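Local coordinates for ACYL carrier protein ACPA (Mycobacterium tuberculosis, PDB 2CGQ) that probably carries acyl groups as thioesters on a covalently attached phosphopantetheine arm, at residues Glu28-Ala33 / Asp71-Ala76; Thr34-Leu39 / Arg43-Asn48; Val50-Leu55 / Leu60-Leu65; Gln83-Val88 / Tyr92-Val97. All blocks are in the same frame, centred on the assembly; numbering follows the deposited sequence. Where two conformers were deposited one is given.

Interaction 1. Residues Glu28-Ala33 / Asp71-Ala76; sequences EEAINA and DEFDIA. Unlike the reference sequence in segment 28-33: Glu28 (reference Lys).
Ala30 meets helix 59-73 through both of its halves, backbone and methyl. Its CB lies 4.0 Å from Phe73 CZ, coming at the ring obliquely. The same methyl lies as close to the carboxylate of Glu72. The carbonyl of Ala30 reaches that carboxylate through a water. The water donates to Ala30 O at 2.8 Å and to Glu72 OE1 at 2.6 Å. Glu72 gets there with CG anti to the backbone N (chi1 -179°) and a fully extended chain. Its other oxygen, OE2, is hydrogen-bonded to the hydroxyl of Thr34. OE2 directly and OE1 through the water thus link Glu72 to helix 27-39. This places the last turn of helix 59-73 against the first half of helix 27-39, two long helices of the four-helix bundle of acyl carrier proteins. Ile31 follows, on the more buried side. Its CG1 sits 4.0 Å from Phe73 CE2, and the two side chains cross at about a right angle. The ring tip thus bears on Ala30 and Ile31 together. Ile31 also packs against Val91, Tyr92 and Val95 of helix 88-96.

Interaction 2. Residues Thr34-Leu39 / Arg43-Asn48; sequences TIQRIL and RGITAN
Gln36 stretches from helix 27-39 across Ile45 to the backbone of Arg43. From CB, CG leaves anti to the carbonyl carbon (chi1 -68°), and the chain then runs extended past the loop. CG lies 3.8 Å from Ile45 CG1. It is also 4.2 Å from Ile45 CD1, so the aliphatic part of the glutamine rests on the isoleucine. The two side chains run alongside one another, pointing opposite ways. CD comes within 3.9 Å of Arg43 O. At the tip, NE2 donates to Arg43 O at 2.9 Å. The N-H points almost straight at the oxygen (163°), which lies in the amide plane of Gln36. Seen from the acceptor, the donor stands above the carbonyl plane, 45° out of it.

Ile45 also meets Ile35. Its CD1 touches Ile35 CG2 at 3.8 Å, and its CG2 approaches Ile35 CD1 at 4.1 Å. Beyond this pair, Ile35 packs on Leu65 of helix 59-73 and Ile45 on Val88 of helix 88-96. Ile45 thus links the loop to helices 27-39 and 88-96. The arrangement folds the start of the long loop back on the helix it has just left. Such a long first loop, joining the first two long helices, belongs to the acyl carrier protein fold.

Interaction 3. Residues Val50-Leu55 / Leu60-Leu65; sequences VLVDDL and LKLFQL
Leu51 and Leu62 make the main apolar contact between the loop and helix 59-73. Leu51 CD1 touches Leu62 CD2 at 3.6 Å, and its CB lies 4.1 Å from the same methyl. The two side chains pass at a slant. On Leu62 it is CD2 that turns to Leu51, while CD1 lies at a long 4.5 Å from Val52 CG2, nearer the surface. Leu65, one turn nearer the middle of the helix, meets Leu51 tip to tip, CD2 to CD1 at 4.1 Å. It can do so because its CG is anti to the backbone N (chi1 179°). Leu51 also packs on Phe57, Ile85, Val88 and Val91, so it plugs the loop into the interior of the bundle.

The polar bonds lie within segment 50-55 and give it its shape. Val50 N donates to Asp54 OD2 at 2.8 Å. The carboxylate oxygen is met on its anti side, 23° out of plane. In return Val50 O accepts from Asp54 N at 2.9 Å and from Leu55 N at 3.3 Å. Val50 and Asp54 thus hold each other twice and curl the residues between them into a single turn of helical shape. Backbone bonds from Leu51 to Phe57 and to Lys86 fix this turn in place.

Shortly after the turn comes the Asp-Ser-Leu motif, whose serine starts helix 59-73. In acyl carrier proteins the serine of that motif is where the phosphopantetheine arm is attached, so this contact probably lies beside the attachment site.

Interaction 4. Residues Gln83-Val88 / Tyr92-Val97; sequences QNIKTV and YTSVAV
A CH-pi contact between Val88 and Tyr92 and a van der Waals touch of Ile85 on Ser94 pack helix 88-96 on itself and on the loop that leads into it. Val88 CG1 lies over one face of the Tyr92 ring, 3.8 Å from the centroid and 30° off the ring normal. Its nearest ring atom is CZ, at 3.4 Å. Val88 puts CG1 there because this branch is anti to its own backbone N (chi1 168°). The carbonyl oxygen of Val88 also stands above the ring, 3.6 Å from its plane and shifted toward the rim. That same oxygen accepts the helical bond from Tyr92 N at 3.0 Å, so Tyr92 is met by Val88 at its backbone and its ring.

Helix 88-96 is the last helix of the acyl carrier protein bundle. Thr87 is its N-cap, with its side chain on a backbone N of the first turn. Asp90 OD2 in turn accepts from Thr87 N, as in a capping box, and also from Lys86 N. The far end of Tyr92 is polar: its hydroxyl is hydrogen-bonded to Asn32 OD1 of helix 27-39, which anchors the ring across the bundle.

Ile85 reaches the helix at Ser94, two residues further on. Its CD1 lies 3.6 Å from Ser94 OG, but Ser94 has two conformers and this touch is less certain. The hydroxyl also makes a weak bond to Asp90 O. Ile85 also packs on Leu51, Ile66 and Val91, which brings the loop after helix 79-84 against helix 59-73 as well.

The four contacts surround one small core. Interactions 1 and 2 share helix 27-39, and interactions 1 and 3 share helix 59-73. Along the chain, interactions 2 and 3 follow one another inside the loop closed by interaction 1, and interaction 4 comes last. Centres are about 9 Å apart for interactions 2 and 3 and about 15 Å for 1 and 3, which lie on opposite sides of the chain's centre. Interaction 4 touches all the others. Its Val88 CG2 is 3.7 Å from Leu55 CD1 of interaction 3. Helix 88-96 and its entry loop thus pack on both long helices and on the long loop between them, in one compact domain.

Interaction 1. Residues Glu28-Ala33 / Asp71-Ala76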
loop_
_atom_site.group_PDB
_atom_site.type_symbol
_atom_site.label_atom_id
_atom_site.label_comp_id
_atom_site.label_asym_id
_atom_site.label_seq_id
_atom_site.Cartn_x
_atom_site.Cartn_y
_atom_site.Cartn_z
ATOM N N GLU A 28 -3.433 7.049 -7.024
ATOM C CA GLU A 28 -2.343 7.235 -6.074
ATOM C C GLU A 28 -2.776 7.954 -4.819
ATOM O O GLU A 28 -2.335 7.575 -3.733
ATOM C CB GLU A 28 -1.182 7.987 -6.710
ATOM C CG GLU A 28 -0.303 7.113 -7.550
ATOM C CD GLU A 28 0.853 7.871 -8.159
ATOM O OE1 GLU A 28 1.360 8.879 -7.552
ATOM O OE2 GLU A 28 1.259 7.442 -9.252
ATOM N N GLU A 29 -3.604 8.990 -4.966
ATOM C CA GLU A 29 -4.130 9.732 -3.811
ATOM C C GLU A 29 -4.941 8.839 -2.891
ATOM O O GLU A 29 -4.856 8.951 -1.669
ATOM C CB GLU A 29 -4.990 10.920 -4.252
ATOM C CG GLU A 29 -4.154 12.102 -4.689
ATOM C CD GLU A 29 -5.027 13.242 -5.200
ATOM O OE1 GLU A 29 -4.963 13.541 -6.423
ATOM O OE2 GLU A 29 -5.831 13.768 -4.384
ATOM N N ALA A 30 -5.756 7.974 -3.484
ATOM C CA ALA A 30 -6.525 7.002 -2.722
ATOM C C ALA A 30 -5.641 6.007 -2.007
ATOM O O ALA A 30 -5.890 5.644 -0.852
ATOM C CB ALA A 30 -7.475 6.282 -3.621
ATOM N N ILE A 31 -4.575 5.550 -2.671
ATOM C CA ILE A 31 -3.687 4.594 -2.006
ATOM C C ILE A 31 -3.002 5.285 -0.838
ATOM O O ILE A 31 -2.858 4.691 0.240
ATOM C CB ILE A 31 -2.692 3.960 -2.999
ATOM C CG1 ILE A 31 -3.471 3.069 -3.989
ATOM C CG2 ILE A 31 -1.611 3.216 -2.262
ATOM C CD1 ILE A 31 -2.628 2.642 -5.214
ATOM N N ASN A 32 -2.581 6.541 -1.037
ATOM C CA ASN A 32 -1.949 7.324 0.033
ATOM C C ASN A 32 -2.873 7.486 1.204
ATOM O O ASN A 32 -2.456 7.316 2.354
ATOM C CB ASN A 32 -1.516 8.707 -0.451
ATOM C CG ASN A 32 -0.445 8.655 -1.491
ATOM O OD1 ASN A 32 0.238 7.618 -1.687
ATOM N ND2 ASN A 32 -0.246 9.790 -2.160
ATOM N N ALA A 33 -4.135 7.809 0.930
ATOM C CA ALA A 33 -5.142 7.959 2.009
ATOM C C ALA A 33 -5.282 6.654 2.813
ATOM O O ALA A 33 -5.373 6.721 4.039
ATOM C CB ALA A 33 -6.471 8.362 1.430
ATOM N N ASP A 71 -10.181 -4.892 -0.989
ATOM C CA ASP A 71 -11.572 -4.537 -0.782
ATOM C C ASP A 71 -11.939 -3.184 -1.411
ATOM O O ASP A 71 -13.058 -3.010 -1.900
ATOM C CB ASP A 71 -11.887 -4.494 0.722
ATOM C CG ASP A 71 -12.075 -5.895 1.335
ATOM O OD1 ASP A 71 -12.517 -6.803 0.587
ATOM O OD2 ASP A 71 -11.824 -6.063 2.558
ATOM N N GLU A 72 -11.041 -2.209 -1.291
ATOM C CA GLU A 72 -11.297 -0.836 -1.772
ATOM C C GLU A 72 -11.439 -0.794 -3.266
ATOM O O GLU A 72 -12.296 -0.103 -3.809
ATOM C CB GLU A 72 -10.178 0.109 -1.343
ATOM C CG GLU A 72 -10.385 1.551 -1.796
ATOM C CD GLU A 72 -9.361 2.508 -1.204
ATOM O OE1 GLU A 72 -9.559 3.744 -1.362
ATOM O OE2 GLU A 72 -8.357 2.009 -0.604
ATOM N N PHE A 73 -10.580 -1.519 -3.943
ATOM C CA PHE A 73 -10.504 -1.472 -5.398
ATOM C C PHE A 73 -11.168 -2.663 -6.054
ATOM O O PHE A 73 -11.280 -2.668 -7.280
ATOM C CB PHE A 73 -9.066 -1.323 -5.873
ATOM C CG PHE A 73 -8.495 0.032 -5.626
ATOM C CD1 PHE A 73 -8.742 1.079 -6.508
ATOM C CD2 PHE A 73 -7.704 0.261 -4.536
ATOM C CE1 PHE A 73 -8.162 2.371 -6.282
ATOM C CE2 PHE A 73 -7.170 1.505 -4.250
ATOM C CZ PHE A 73 -7.397 2.592 -5.121
ATOM N N ASP A 74 -11.685 -3.601 -5.264
ATOM C CA ASP A 74 -12.244 -4.865 -5.769
ATOM C C ASP A 74 -11.240 -5.560 -6.687
ATOM O O ASP A 74 -11.544 -5.949 -7.854
ATOM C CB ASP A 74 -13.621 -4.708 -6.449
ATOM C CG ASP A 74 -14.433 -6.063 -6.473
ATOM O OD1 ASP A 74 -15.414 -6.151 -7.282
ATOM O OD2 ASP A 74 -14.058 -7.018 -5.675
ATOM N N ILE A 75 -10.040 -5.731 -6.146
ATOM C CA ILE A 75 -8.973 -6.421 -6.846
ATOM C C ILE A 75 -8.463 -7.563 -5.974
ATOM O O ILE A 75 -8.927 -7.783 -4.850
ATOM C CB ILE A 75 -7.836 -5.439 -7.241
ATOM C CG1 ILE A 75 -7.141 -4.873 -6.024
ATOM C CG2 ILE A 75 -8.402 -4.272 -8.113
ATOM C CD1 ILE A 75 -5.992 -4.009 -6.316
ATOM N N ALA A 76 -7.511 -8.298 -6.535
ATOM C CA ALA A 76 -6.798 -9.369 -5.837
ATOM C C ALA A 76 -5.334 -9.222 -6.111
ATOM O O ALA A 76 -4.929 -8.967 -7.241
ATOM C CB ALA A 76 -7.317 -10.727 -6.302
HETATM O O HOH W 1 -8.602 5.759 -0.114
#

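Interaction 2. Residues Thr34-Leu39 / Arg43-Asn48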
loop_
_atom_site.group_PDB
_atom_site.type_symbol
_atom_site.label_atom_id
_atom_site.label_comp_id
_atom_site.label_asym_id
_atom_site.label_seq_id
_atom_site.Cartn_x
_atom_site.Cartn_y
_atom_site.Cartn_z
ATOM N N THR A 34 -5.291 5.502 2.133
ATOM C CA THR A 34 -5.420 4.197 2.812
ATOM C C THR A 34 -4.183 3.949 3.676
ATOM O O THR A 34 -4.264 3.502 4.846
ATOM C CB THR A 34 -5.643 3.093 1.752
ATOM O OG1 THR A 34 -6.945 3.353 1.128
ATOM C CG2 THR A 34 -5.593 1.679 2.371
ATOM N N ILE A 35 -3.014 4.204 3.094
ATOM C CA ILE A 35 -1.768 4.127 3.860
ATOM C C ILE A 35 -1.819 5.011 5.116
ATOM O O ILE A 35 -1.502 4.594 6.220
ATOM C CB ILE A 35 -0.563 4.489 2.967
ATOM C CG1 ILE A 35 -0.315 3.341 1.973
ATOM C CG2 ILE A 35 0.636 4.760 3.853
ATOM C CD1 ILE A 35 0.783 3.657 0.849
ATOM N N GLN A 36 -2.233 6.258 4.940
ATOM C CA GLN A 36 -2.388 7.150 6.084
ATOM C C GLN A 36 -3.400 6.675 7.113
ATOM O O GLN A 36 -3.166 6.836 8.319
ATOM C CB GLN A 36 -2.722 8.552 5.605
ATOM C CG GLN A 36 -1.566 9.232 4.864
ATOM C CD GLN A 36 -1.978 10.531 4.236
ATOM O OE1 GLN A 36 -3.129 10.665 3.812
ATOM N NE2 GLN A 36 -1.054 11.519 4.189
ATOM N N ARG A 37 -4.529 6.128 6.659
ATOM C CA ARG A 37 -5.558 5.646 7.574
ATOM C C ARG A 37 -4.968 4.506 8.440
ATOM O O ARG A 37 -5.077 4.509 9.666
ATOM C CB ARG A 37 -6.747 5.162 6.742
ATOM C CG ARG A 37 -8.122 5.302 7.237
ATOM C CD ARG A 37 -9.040 4.208 6.637
ATOM N NE ARG A 37 -8.444 2.882 6.925
ATOM C CZ ARG A 37 -8.634 2.167 8.046
ATOM N NH1 ARG A 37 -9.433 2.595 8.974
ATOM N NH2 ARG A 37 -7.928 1.047 8.246
ATOM N N ILE A 38 -4.322 3.543 7.789
ATOM C CA ILE A 38 -3.708 2.398 8.491
ATOM C C ILE A 38 -2.628 2.795 9.469
ATOM O O ILE A 38 -2.592 2.287 10.606
ATOM C CB ILE A 38 -3.157 1.336 7.485
ATOM C CG1 ILE A 38 -4.328 0.692 6.771
ATOM C CG2 ILE A 38 -2.258 0.261 8.176
ATOM C CD1 ILE A 38 -3.891 -0.054 5.504
ATOM N N LEU A 39 -1.776 3.722 9.100
ATOM C CA LEU A 39 -0.702 4.142 9.979
ATOM C C LEU A 39 -1.142 5.259 10.955
ATOM O O LEU A 39 -0.369 5.624 11.856
ATOM C CB LEU A 39 0.464 4.674 9.203
ATOM C CG LEU A 39 1.164 3.789 8.179
ATOM C CD1 LEU A 39 2.105 4.641 7.409
ATOM C CD2 LEU A 39 1.886 2.685 8.899
ATOM N N ARG A 43 1.474 12.458 7.627
ATOM C CA ARG A 43 2.690 12.683 6.876
ATOM C C ARG A 43 2.473 12.436 5.396
ATOM O O ARG A 43 1.693 11.559 5.002
ATOM C CB ARG A 43 3.821 11.799 7.394
ATOM C CG ARG A 43 3.684 10.364 7.142
ATOM C CD ARG A 43 4.810 9.572 7.866
ATOM N NE ARG A 43 6.124 9.813 7.244
ATOM C CZ ARG A 43 7.243 9.171 7.608
ATOM N NH1 ARG A 43 8.388 9.414 6.984
ATOM N NH2 ARG A 43 7.213 8.259 8.577
ATOM N N GLY A 44 3.181 13.195 4.574
ATOM C CA GLY A 44 3.132 12.992 3.146
ATOM C C GLY A 44 3.676 11.622 2.738
ATOM O O GLY A 44 4.662 11.113 3.304
ATOM N N ILE A 45 3.026 11.025 1.743
ATOM C CA ILE A 45 3.402 9.691 1.233
ATOM C C ILE A 45 3.959 9.809 -0.170
ATOM O O ILE A 45 3.314 10.398 -1.015
ATOM C CB ILE A 45 2.149 8.750 1.193
ATOM C CG1 ILE A 45 1.460 8.672 2.575
ATOM C CG2 ILE A 45 2.531 7.383 0.717
ATOM C CD1 ILE A 45 2.335 8.206 3.737
ATOM N N THR A 46 5.137 9.247 -0.429
ATOM C CA THR A 46 5.766 9.321 -1.747
ATOM C C THR A 46 6.254 7.964 -2.201
ATOM O O THR A 46 6.555 7.109 -1.382
ATOM C CB THR A 46 6.948 10.339 -1.736
ATOM O OG1 THR A 46 7.893 9.992 -0.690
ATOM C CG2 THR A 46 6.385 11.726 -1.501
ATOM N N ALA A 47 6.344 7.778 -3.527
ATOM C CA ALA A 47 6.600 6.506 -4.108
ATOM C C ALA A 47 7.922 5.857 -3.723
ATOM O O ALA A 47 8.027 4.658 -3.762
ATOM C CB ALA A 47 6.476 6.595 -5.608
ATOM N N ASN A 48 8.923 6.662 -3.327
ATOM C CA ASN A 48 10.236 6.146 -2.882
ATOM C C ASN A 48 10.274 5.589 -1.465
ATOM O O ASN A 48 11.230 4.871 -1.103
ATOM C CB ASN A 48 11.277 7.269 -3.008
ATOM C CG ASN A 48 10.978 8.375 -2.080
ATOM O OD1 ASN A 48 9.861 8.909 -2.096
ATOM N ND2 ASN A 48 11.949 8.727 -1.225
#

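Interaction 3. Residues Val50-Leu55 / Leu60-Leu65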
loop_
_atom_site.group_PDB
_atom_site.type_symbol
_atom_site.label_atom_id
_atom_site.label_comp_id
_atom_site.label_asym_id
_atom_site.label_seq_id
_atom_site.Cartn_x
_atom_site.Cartn_y
_atom_site.Cartn_z
ATOM N N VAL A 50 10.144 3.423 1.665
ATOM C CA VAL A 50 10.193 2.024 2.062
ATOM C C VAL A 50 9.145 1.776 3.145
ATOM O O VAL A 50 9.173 2.433 4.186
ATOM C CB VAL A 50 11.607 1.630 2.513
ATOM C CG1 VAL A 50 11.670 0.201 2.819
ATOM C CG2 VAL A 50 12.623 1.927 1.404
ATOM N N LEU A 51 8.232 0.837 2.918
ATOM C CA LEU A 51 7.051 0.667 3.802
ATOM C C LEU A 51 7.464 0.404 5.236
ATOM O O LEU A 51 7.022 1.081 6.172
ATOM C CB LEU A 51 6.124 -0.446 3.315
ATOM C CG LEU A 51 5.453 -0.187 1.972
ATOM C CD1 LEU A 51 4.526 -1.373 1.708
ATOM C CD2 LEU A 51 4.658 1.072 1.928
ATOM N N VAL A 52 8.385 -0.509 5.388
ATOM C CA VAL A 52 8.930 -0.815 6.719
ATOM C C VAL A 52 9.873 0.277 7.213
ATOM O O VAL A 52 9.568 0.912 8.212
ATOM C CB VAL A 52 9.652 -2.169 6.759
ATOM C CG1 VAL A 52 10.196 -2.416 8.166
ATOM C CG2 VAL A 52 8.700 -3.284 6.390
ATOM N N ASP A 53 10.995 0.501 6.520
ATOM C CA ASP A 53 12.072 1.345 7.053
ATOM C C ASP A 53 11.682 2.797 7.220
ATOM O O ASP A 53 12.095 3.456 8.191
ATOM C CB ASP A 53 13.312 1.331 6.179
ATOM C CG ASP A 53 13.827 -0.059 5.847
ATOM O OD1 ASP A 53 13.116 -1.080 6.075
ATOM O OD2 ASP A 53 14.934 -0.094 5.226
ATOM N N ASP A 54 10.896 3.318 6.279
ATOM C CA ASP A 54 10.488 4.727 6.295
ATOM C C ASP A 54 9.166 5.024 6.986
ATOM O O ASP A 54 9.063 6.023 7.690
ATOM C CB ASP A 54 10.466 5.307 4.870
ATOM C CG ASP A 54 11.859 5.355 4.232
ATOM O OD1 ASP A 54 12.853 5.655 4.941
ATOM O OD2 ASP A 54 11.983 5.132 3.013
ATOM N N LEU A 55 8.156 4.186 6.750
ATOM C CA LEU A 55 6.786 4.445 7.221
ATOM C C LEU A 55 6.371 3.670 8.465
ATOM O O LEU A 55 5.323 3.973 9.070
ATOM C CB LEU A 55 5.790 4.202 6.094
ATOM C CG LEU A 55 5.936 5.158 4.924
ATOM C CD1 LEU A 55 5.012 4.783 3.805
ATOM C CD2 LEU A 55 5.606 6.577 5.376
ATOM N N LEU A 60 1.454 -6.945 10.528
ATOM C CA LEU A 60 0.001 -6.726 10.654
ATOM C C LEU A 60 -0.376 -5.573 9.699
ATOM O O LEU A 60 -1.340 -5.676 9.004
ATOM C CB LEU A 60 -0.358 -6.347 12.077
ATOM C CG LEU A 60 -1.785 -5.822 12.320
ATOM C CD1 LEU A 60 -2.740 -6.759 11.759
ATOM C CD2 LEU A 60 -2.014 -5.579 13.777
ATOM N N LYS A 61 0.339 -4.446 9.713
ATOM C CA LYS A 61 -0.123 -3.299 8.948
ATOM C C LYS A 61 0.024 -3.565 7.455
ATOM O O LYS A 61 -0.741 -3.057 6.634
ATOM C CB LYS A 61 0.588 -1.997 9.373
ATOM C CG LYS A 61 0.185 -1.549 10.829
ATOM C CD LYS A 61 1.002 -0.316 11.298
ATOM C CE LYS A 61 0.964 -0.264 12.796
ATOM N NZ LYS A 61 1.302 1.041 13.502
ATOM N N LEU A 62 1.005 -4.371 7.081
ATOM C CA LEU A 62 1.120 -4.741 5.665
ATOM C C LEU A 62 -0.046 -5.628 5.239
ATOM O O LEU A 62 -0.522 -5.502 4.118
ATOM C CB LEU A 62 2.398 -5.488 5.391
ATOM C CG LEU A 62 3.626 -4.605 5.511
ATOM C CD1 LEU A 62 4.889 -5.479 5.634
ATOM C CD2 LEU A 62 3.676 -3.596 4.405
ATOM N N PHE A 63 -0.473 -6.551 6.115
ATOM C CA PHE A 63 -1.643 -7.372 5.840
ATOM C C PHE A 63 -2.873 -6.499 5.684
ATOM O O PHE A 63 -3.702 -6.704 4.820
ATOM C CB PHE A 63 -1.858 -8.392 6.978
ATOM C CG PHE A 63 -3.063 -9.240 6.811
ATOM C CD1 PHE A 63 -3.046 -10.338 5.945
ATOM C CD2 PHE A 63 -4.251 -8.918 7.448
ATOM C CE1 PHE A 63 -4.154 -11.134 5.792
ATOM C CE2 PHE A 63 -5.402 -9.707 7.249
ATOM C CZ PHE A 63 -5.334 -10.816 6.430
ATOM N N GLN A 64 -3.019 -5.510 6.581
ATOM C CA GLN A 64 -4.114 -4.561 6.469
ATOM C C GLN A 64 -4.050 -3.846 5.140
ATOM O O GLN A 64 -5.068 -3.652 4.495
ATOM C CB GLN A 64 -4.075 -3.533 7.583
ATOM C CG GLN A 64 -4.511 -3.964 8.931
ATOM C CD GLN A 64 -4.605 -2.758 9.854
ATOM O OE1 GLN A 64 -3.641 -2.390 10.447
ATOM N NE2 GLN A 64 -5.792 -2.153 9.941
ATOM N N LEU A 65 -2.873 -3.384 4.741
ATOM C CA LEU A 65 -2.768 -2.654 3.489
ATOM C C LEU A 65 -3.233 -3.477 2.304
ATOM O O LEU A 65 -4.028 -2.998 1.487
ATOM C CB LEU A 65 -1.351 -2.139 3.247
ATOM C CG LEU A 65 -1.095 -1.390 1.994
ATOM C CD1 LEU A 65 -1.856 -0.111 1.928
ATOM C CD2 LEU A 65 0.410 -1.089 1.948
#

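Interaction 4. Residues Gln83-Val88 / Tyr92-Val97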
loop_
_atom_site.group_PDB
_atom_site.type_symbol
_atom_site.label_atom_id
_atom_site.label_comp_id
_atom_site.label_asym_id
_atom_site.label_seq_id
_atom_site.Cartn_x
_atom_site.Cartn_y
_atom_site.Cartn_z
ATOM N N GLN A 83 4.299 -10.269 -0.979
ATOM C CA GLN A 83 5.652 -10.556 -0.436
ATOM C C GLN A 83 6.698 -9.568 -0.931
ATOM O O GLN A 83 7.560 -9.088 -0.162
ATOM C CB GLN A 83 6.173 -11.982 -0.855
ATOM C CG GLN A 83 5.979 -13.186 0.094
ATOM C CD GLN A 83 6.853 -14.439 -0.284
ATOM O OE1 GLN A 83 6.691 -15.055 -1.375
ATOM N NE2 GLN A 83 7.836 -14.799 0.623
ATOM N N ASN A 84 6.659 -9.337 -2.230
ATOM C CA ASN A 84 7.676 -8.607 -2.954
ATOM C C ASN A 84 7.495 -7.089 -2.884
ATOM O O ASN A 84 8.357 -6.386 -3.340
ATOM C CB ASN A 84 7.675 -9.027 -4.425
ATOM C CG ASN A 84 8.243 -10.411 -4.639
ATOM O OD1 ASN A 84 8.970 -10.915 -3.790
ATOM N ND2 ASN A 84 7.909 -11.046 -5.776
ATOM N N ILE A 85 6.381 -6.588 -2.345
ATOM C CA ILE A 85 6.164 -5.146 -2.219
ATOM C C ILE A 85 7.093 -4.571 -1.158
ATOM O O ILE A 85 7.067 -5.013 0.009
ATOM C CB ILE A 85 4.706 -4.835 -1.885
ATOM C CG1 ILE A 85 3.869 -5.020 -3.132
ATOM C CG2 ILE A 85 4.580 -3.422 -1.299
ATOM C CD1 ILE A 85 2.429 -4.979 -2.863
ATOM N N LYS A 86 7.902 -3.586 -1.549
ATOM C CA LYS A 86 8.848 -2.994 -0.626
ATOM C C LYS A 86 8.602 -1.491 -0.415
ATOM O O LYS A 86 8.777 -1.002 0.689
ATOM C CB LYS A 86 10.272 -3.158 -1.112
ATOM C CG LYS A 86 10.779 -4.584 -1.184
ATOM C CD LYS A 86 10.785 -5.226 0.158
ATOM C CE LYS A 86 11.862 -6.304 0.172
ATOM N NZ LYS A 86 11.572 -7.332 -0.860
ATOM N N THR A 87 8.305 -0.782 -1.507
ATOM C CA THR A 87 8.066 0.644 -1.473
ATOM C C THR A 87 6.631 1.018 -1.747
ATOM O O THR A 87 5.879 0.239 -2.327
ATOM C CB THR A 87 8.948 1.370 -2.491
ATOM O OG1 THR A 87 8.621 0.951 -3.812
ATOM C CG2 THR A 87 10.406 1.074 -2.227
ATOM N N VAL A 88 6.305 2.260 -1.430
ATOM C CA VAL A 88 5.011 2.829 -1.813
ATOM C C VAL A 88 4.798 2.654 -3.340
ATOM O O VAL A 88 3.706 2.275 -3.778
ATOM C CB VAL A 88 4.918 4.289 -1.400
ATOM C CG1 VAL A 88 3.696 4.992 -2.065
ATOM C CG2 VAL A 88 4.877 4.444 0.147
ATOM N N TYR A 92 1.616 1.180 -5.652
ATOM C CA TYR A 92 0.951 1.816 -6.792
ATOM C C TYR A 92 0.897 0.916 -8.001
ATOM O O TYR A 92 -0.112 0.806 -8.645
ATOM C CB TYR A 92 1.638 3.141 -7.175
ATOM C CG TYR A 92 1.702 4.233 -6.144
ATOM C CD1 TYR A 92 0.864 4.309 -5.058
ATOM C CD2 TYR A 92 2.553 5.330 -6.353
ATOM C CE1 TYR A 92 0.925 5.401 -4.163
ATOM C CE2 TYR A 92 2.608 6.407 -5.487
ATOM C CZ TYR A 92 1.812 6.465 -4.412
ATOM O OH TYR A 92 1.965 7.555 -3.586
ATOM N N THR A 93 1.995 0.248 -8.330
ATOM C CA THR A 93 2.027 -0.513 -9.590
ATOM C C THR A 93 1.230 -1.810 -9.391
ATOM O O THR A 93 0.655 -2.325 -10.360
ATOM C CB THR A 93 3.476 -0.726 -10.086
ATOM O OG1 THR A 93 4.195 -1.358 -9.062
ATOM C CG2 THR A 93 4.114 0.548 -10.296
ATOM N N SER A 94 1.118 -2.291 -8.158
ATOM C CA SER A 94 0.299 -3.506 -7.876
ATOM C C SER A 94 -1.182 -3.230 -8.107
ATOM O O SER A 94 -1.910 -4.120 -8.602
ATOM C CB SER A 94 0.498 -4.054 -6.467
ATOM O OG SER A 94 1.636 -4.873 -6.351
ATOM N N VAL A 95 -1.641 -2.026 -7.750
ATOM C CA VAL A 95 -3.001 -1.626 -8.030
ATOM C C VAL A 95 -3.159 -1.192 -9.494
ATOM O O VAL A 95 -4.174 -1.502 -10.120
ATOM C CB VAL A 95 -3.424 -0.506 -7.084
ATOM C CG1 VAL A 95 -4.818 0.006 -7.392
ATOM C CG2 VAL A 95 -3.290 -1.001 -5.629
ATOM N N ALA A 96 -2.191 -0.442 -10.022
ATOM C CA ALA A 96 -2.274 0.054 -11.427
ATOM C C ALA A 96 -2.523 -1.014 -12.470
ATOM O O ALA A 96 -3.107 -0.718 -13.532
ATOM C CB ALA A 96 -1.036 0.809 -11.787
ATOM N N VAL A 97 -2.059 -2.229 -12.228
ATOM C CA VAL A 97 -2.248 -3.311 -13.194
ATOM C C VAL A 97 -3.720 -3.632 -13.407
ATOM O O VAL A 97 -4.088 -4.135 -14.455
ATOM C CB VAL A 97 -1.423 -4.616 -12.846
ATOM C CG1 VAL A 97 0.103 -4.307 -12.785
ATOM C CG2 VAL A 97 -1.923 -5.292 -11.646
#